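Local coordinates for nitrilotriacetate monooxygenase (Burkholderia pseudomallei, PDB 3SDO), which probably acts as a flavin (FMN)-dependent monooxygenase of the luciferase-like, TIM-barrel class, using molecular oxygen to oxidise its substrate, at residues Thr6-Phe12 against Gly420-Arg426; Tyr250-Lys254 against Gly389-Gly393. All blocks are in the same frame, centred on the assembly; numbering follows the deposited sequence.

Contact 1 (Thr6-Phe12 against Gly420-Arg426); sequences TRKHIHF and GYFDPVR
His-9 reaches Asp-423 and Arg-426 because chi1 of 176° sets its CG opposite the backbone N, while Arg-426, extended at first and then bent at chi3 (72°), folds back over the imidazole. The contact lies at one end of the luciferase-like TIM barrel: Thr-6 to Phe-12 leads into the strand 11-15, and Gly-420 to Arg-426 leaves the helix 401-418, whose last turn closes in a Schellman motif at Gly-420. Two hydrogen bonds join the segments. Ile-10 N gives to Tyr-421 O at 2.9 Å, from well above the carbonyl plane. Asp-423 N gives to His-9 ND1, also at 2.9 Å, nearly straight and in the ring plane, which implies that ND1 carries no proton here. Over one face of the same imidazole sits Arg-426 CD, and the guanidinium lies flat on the ring in a stack, planes 19° apart; its NH2 is held by His-434 O. Phe-422 lies almost parallel to His-9 but slid aside, and its CE1 meets Phe-12 CD2 at 3.7 Å, completing an aromatic cluster backed by Leu-416. At the other end, Tyr-421 has Arg-7 CA over its face in a CH-pi contact, with Ile-10 CD1 oblique to the ring; its hydroxyl hydrogen-bonds to Asp-387. The buried carbonyl of Ile-10 has no hydrogen-bond partner in the model: what it meets is the edge of the Phe-422 ring, with Ile-10 O 3.4 Å from Phe-422 CD1.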
# COMPACT_ATOMS: atom_id res chain seq x y z
N THR A 6 2.51 -31.81 26.55
CA THR A 6 1.80 -30.63 26.05
C THR A 6 2.40 -30.07 24.72
O THR A 6 2.16 -28.92 24.37
CB THR A 6 1.78 -29.55 27.16
OG1 THR A 6 3.13 -29.28 27.56
CG2 THR A 6 0.99 -30.03 28.41
N ARG A 7 3.17 -30.88 24.00
CA ARG A 7 3.80 -30.47 22.74
C ARG A 7 2.76 -29.96 21.76
O ARG A 7 1.73 -30.61 21.56
CB ARG A 7 4.50 -31.64 22.05
CG ARG A 7 5.82 -32.03 22.60
CD ARG A 7 6.33 -33.31 21.93
NE ARG A 7 5.49 -34.46 22.28
CZ ARG A 7 5.49 -35.64 21.64
NH1 ARG A 7 6.28 -35.87 20.60
NH2 ARG A 7 4.67 -36.60 22.06
N LYS A 8 3.03 -28.81 21.16
CA LYS A 8 2.26 -28.36 20.03
C LYS A 8 3.01 -27.32 19.21
O LYS A 8 3.87 -26.60 19.72
CB LYS A 8 0.92 -27.78 20.48
CG LYS A 8 1.00 -26.50 21.25
CD LYS A 8 -0.41 -26.11 21.70
CE LYS A 8 -0.46 -24.76 22.38
NZ LYS A 8 -1.75 -24.61 23.13
N HIS A 9 2.64 -27.23 17.94
CA HIS A 9 3.15 -26.20 17.05
C HIS A 9 2.99 -24.77 17.62
O HIS A 9 1.89 -24.34 17.99
CB HIS A 9 2.50 -26.31 15.68
CG HIS A 9 2.90 -25.22 14.74
ND1 HIS A 9 4.08 -25.24 14.03
CD2 HIS A 9 2.26 -24.08 14.39
CE1 HIS A 9 4.16 -24.15 13.29
NE2 HIS A 9 3.07 -23.43 13.49
N ILE A 10 4.10 -24.05 17.68
CA ILE A 10 4.12 -22.65 18.07
C ILE A 10 4.11 -21.80 16.81
O ILE A 10 5.00 -21.92 15.96
CB ILE A 10 5.35 -22.34 18.94
CG1 ILE A 10 5.28 -23.20 20.22
CG2 ILE A 10 5.44 -20.82 19.24
CD1 ILE A 10 6.53 -23.10 21.10
N HIS A 11 3.07 -20.97 16.64
CA HIS A 11 2.99 -20.08 15.48
C HIS A 11 3.99 -18.92 15.63
O HIS A 11 4.20 -18.42 16.72
CB HIS A 11 1.57 -19.49 15.33
CG HIS A 11 0.47 -20.50 15.23
ND1 HIS A 11 0.14 -21.12 14.04
CD2 HIS A 11 -0.39 -20.99 16.16
CE1 HIS A 11 -0.86 -21.96 14.25
NE2 HIS A 11 -1.20 -21.90 15.53
N PHE A 12 4.56 -18.47 14.51
CA PHE A 12 5.41 -17.28 14.51
C PHE A 12 5.03 -16.31 13.44
O PHE A 12 4.69 -16.69 12.30
CB PHE A 12 6.86 -17.66 14.30
CG PHE A 12 7.47 -18.37 15.48
CD1 PHE A 12 8.05 -17.66 16.49
CD2 PHE A 12 7.41 -19.74 15.57
CE1 PHE A 12 8.59 -18.31 17.60
CE2 PHE A 12 7.96 -20.40 16.63
CZ PHE A 12 8.55 -19.67 17.67
N GLY A 420 9.07 -31.03 19.20
CA GLY A 420 7.63 -31.16 18.91
C GLY A 420 6.82 -29.89 19.07
O GLY A 420 5.57 -29.92 19.18
N TYR A 421 7.52 -28.76 19.06
CA TYR A 421 6.90 -27.46 19.24
C TYR A 421 6.97 -26.53 18.00
O TYR A 421 6.71 -25.34 18.12
CB TYR A 421 7.51 -26.78 20.47
CG TYR A 421 6.96 -27.24 21.81
CD1 TYR A 421 5.87 -26.61 22.37
CD2 TYR A 421 7.56 -28.25 22.53
CE1 TYR A 421 5.36 -27.01 23.61
CE2 TYR A 421 7.07 -28.65 23.78
CZ TYR A 421 5.97 -28.01 24.31
OH TYR A 421 5.46 -28.38 25.53
N PHE A 422 7.32 -27.08 16.84
CA PHE A 422 7.29 -26.31 15.58
C PHE A 422 7.35 -27.20 14.36
O PHE A 422 8.33 -27.94 14.14
CB PHE A 422 8.44 -25.30 15.52
CG PHE A 422 8.40 -24.39 14.29
CD1 PHE A 422 7.46 -23.38 14.20
CD2 PHE A 422 9.30 -24.55 13.25
CE1 PHE A 422 7.41 -22.54 13.08
CE2 PHE A 422 9.25 -23.73 12.12
CZ PHE A 422 8.30 -22.72 12.05
N ASP A 423 6.31 -27.10 13.55
CA ASP A 423 6.21 -27.79 12.26
C ASP A 423 6.50 -26.77 11.15
O ASP A 423 5.70 -25.88 10.89
CB ASP A 423 4.77 -28.35 12.16
CG ASP A 423 4.47 -29.06 10.85
OD1 ASP A 423 5.35 -29.17 10.00
OD2 ASP A 423 3.30 -29.49 10.69
N PRO A 424 7.68 -26.86 10.51
CA PRO A 424 8.07 -25.88 9.49
C PRO A 424 7.38 -26.02 8.12
O PRO A 424 7.49 -25.11 7.27
CB PRO A 424 9.59 -26.13 9.35
CG PRO A 424 9.77 -27.55 9.70
CD PRO A 424 8.72 -27.90 10.71
N VAL A 425 6.69 -27.15 7.91
CA VAL A 425 6.01 -27.43 6.65
C VAL A 425 4.52 -27.63 6.86
O VAL A 425 3.93 -28.55 6.31
CB VAL A 425 6.60 -28.69 5.96
CG1 VAL A 425 8.00 -28.38 5.42
CG2 VAL A 425 6.61 -29.90 6.91
N ARG A 426 3.90 -26.78 7.66
CA ARG A 426 2.45 -26.75 7.76
C ARG A 426 1.88 -26.41 6.41
O ARG A 426 2.29 -25.44 5.76
CB ARG A 426 1.97 -25.72 8.79
CG ARG A 426 1.97 -26.26 10.19
CD ARG A 426 1.74 -25.14 11.22
NE ARG A 426 0.38 -24.60 11.26
CZ ARG A 426 -0.67 -25.25 11.76
NH1 ARG A 426 -0.53 -26.49 12.22
NH2 ARG A 426 -1.88 -24.68 11.77

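Contact 2 (Tyr250-Lys254 against Gly389-Gly393); sequences YRRVK and GAADG
Tyr-250 lays its ring across the turn at Gly-389 to Ala-391 and ends with its hydroxyl on Asp-392. With chi1 at -175° the ring swings away from its own N-H and reaches out from the helix 243-259 over the turn. Here the packing is tight. Gly-389 O sits over one face, 3.1 Å from Tyr-250 CG, and Tyr-250 CD2 is 3.6 Å from Ala-391 N. Gly-389, at positive phi, closes the helix 375-387 in a Schellman motif, so the tyrosine packs on that helix cap just before the barrel strand 393-396. The Asp-392 carboxylate stands 65° to the ring and is shared between two side-chain donors of the helix. Tyr-250 OH gives to Asp-392 OD1 at 2.6 Å, with the acceptor near the ring plane. The Lys-254 side is looser and partly exposed: one turn further along the helix and bent at chi2, this lysine runs head-on to the aspartate side chain and touches the turn segment only there, through CE and NZ on OD2, with a salt bridge of 2.8 Å from Lys-254 NZ to Asp-392 OD2. Both donors arrive on the syn side. Lys-254 NZ also gives to the carbonyls of Pro-264 and Val-267, and Asp-392 OD2 accepts from Val-269 N on the strand 268-277. Two syn donors and a backbone N-H would probably keep Asp-392 ionised, with its negative charge balanced by Lys-254.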
# COMPACT_ATOMS: atom_id res chain seq x y z
N TYR A 250 -3.05 -12.65 28.28
CA TYR A 250 -3.60 -13.81 27.58
C TYR A 250 -4.97 -14.17 28.15
O TYR A 250 -5.92 -14.34 27.39
CB TYR A 250 -2.61 -14.99 27.70
CG TYR A 250 -2.98 -16.25 26.93
CD1 TYR A 250 -3.84 -17.20 27.47
CD2 TYR A 250 -2.37 -16.55 25.73
CE1 TYR A 250 -4.16 -18.38 26.78
CE2 TYR A 250 -2.65 -17.73 25.04
CZ TYR A 250 -3.55 -18.64 25.56
OH TYR A 250 -3.84 -19.79 24.86
N ARG A 251 -5.08 -14.26 29.48
CA ARG A 251 -6.32 -14.63 30.17
C ARG A 251 -7.44 -13.62 29.94
O ARG A 251 -8.58 -14.01 29.73
CB ARG A 251 -6.09 -14.82 31.68
CG ARG A 251 -5.25 -16.06 32.02
CD ARG A 251 -5.40 -16.54 33.47
NE ARG A 251 -4.66 -15.72 34.42
CZ ARG A 251 -5.16 -14.71 35.14
NH1 ARG A 251 -6.45 -14.35 35.05
NH2 ARG A 251 -4.36 -14.05 35.97
N ARG A 252 -7.11 -12.33 29.96
CA ARG A 252 -8.10 -11.28 29.74
C ARG A 252 -8.65 -11.27 28.31
O ARG A 252 -9.86 -11.10 28.11
CB ARG A 252 -7.52 -9.91 30.10
CG ARG A 252 -7.13 -9.78 31.56
CD ARG A 252 -6.47 -8.44 31.84
NE ARG A 252 -7.41 -7.33 31.75
CZ ARG A 252 -7.06 -6.05 31.66
NH1 ARG A 252 -5.77 -5.71 31.62
NH2 ARG A 252 -8.00 -5.11 31.60
N VAL A 253 -7.76 -11.46 27.33
CA VAL A 253 -8.17 -11.45 25.92
C VAL A 253 -9.09 -12.65 25.64
O VAL A 253 -10.15 -12.53 25.01
CB VAL A 253 -6.95 -11.49 24.98
CG1 VAL A 253 -7.41 -11.86 23.52
CG2 VAL A 253 -6.18 -10.15 25.04
N LYS A 254 -8.70 -13.81 26.15
CA LYS A 254 -9.52 -15.00 25.97
C LYS A 254 -10.89 -14.86 26.65
O LYS A 254 -11.91 -15.21 26.04
CB LYS A 254 -8.78 -16.26 26.45
CG LYS A 254 -7.50 -16.55 25.65
CD LYS A 254 -7.69 -17.32 24.35
CE LYS A 254 -6.31 -17.55 23.69
NZ LYS A 254 -6.27 -18.32 22.44
N GLY A 389 0.43 -20.75 29.32
CA GLY A 389 -0.69 -19.88 28.96
C GLY A 389 -0.37 -18.40 28.82
O GLY A 389 -1.20 -17.56 29.16
N ALA A 390 0.81 -18.07 28.32
CA ALA A 390 1.14 -16.67 28.02
C ALA A 390 1.16 -16.40 26.52
O ALA A 390 1.23 -15.24 26.10
CB ALA A 390 2.47 -16.29 28.61
N ALA A 391 1.11 -17.45 25.71
CA ALA A 391 1.28 -17.30 24.26
C ALA A 391 0.70 -18.49 23.49
O ALA A 391 0.73 -19.60 23.99
CB ALA A 391 2.75 -17.11 23.93
N ASP A 392 0.14 -18.24 22.32
CA ASP A 392 -0.21 -19.26 21.33
C ASP A 392 0.84 -19.30 20.22
O ASP A 392 0.82 -20.16 19.33
CB ASP A 392 -1.56 -18.95 20.67
CG ASP A 392 -2.72 -18.98 21.66
OD1 ASP A 392 -2.71 -19.88 22.51
OD2 ASP A 392 -3.62 -18.10 21.59
N GLY A 393 1.72 -18.31 20.25
CA GLY A 393 2.72 -18.07 19.24
C GLY A 393 3.43 -16.79 19.61
O GLY A 393 3.14 -16.21 20.66

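How the contacts relate
The centres of the two contacts lie about 17 Å apart, and contact 2 is nested along the chain inside the loop that contact 1 closes. They meet where the strand 11-15 runs parallel to the strand 393-396: His-11 CD2 packs on Asp-392 O, and Ile-10 CG2 on Gly-393 CA. The helix 375-387 is common ground, since Ile-10, Tyr-421 and Lys-8 touch it and the turn of contact 2 follows its end. Contact 1 holds the loop after helix 401-418 on the lead-in to strand 11-15, and contact 2 holds helix 243-259 on the turn leading into strand 393-396, its neighbour in the barrel sheet, away from the predicted FMN-binding residues.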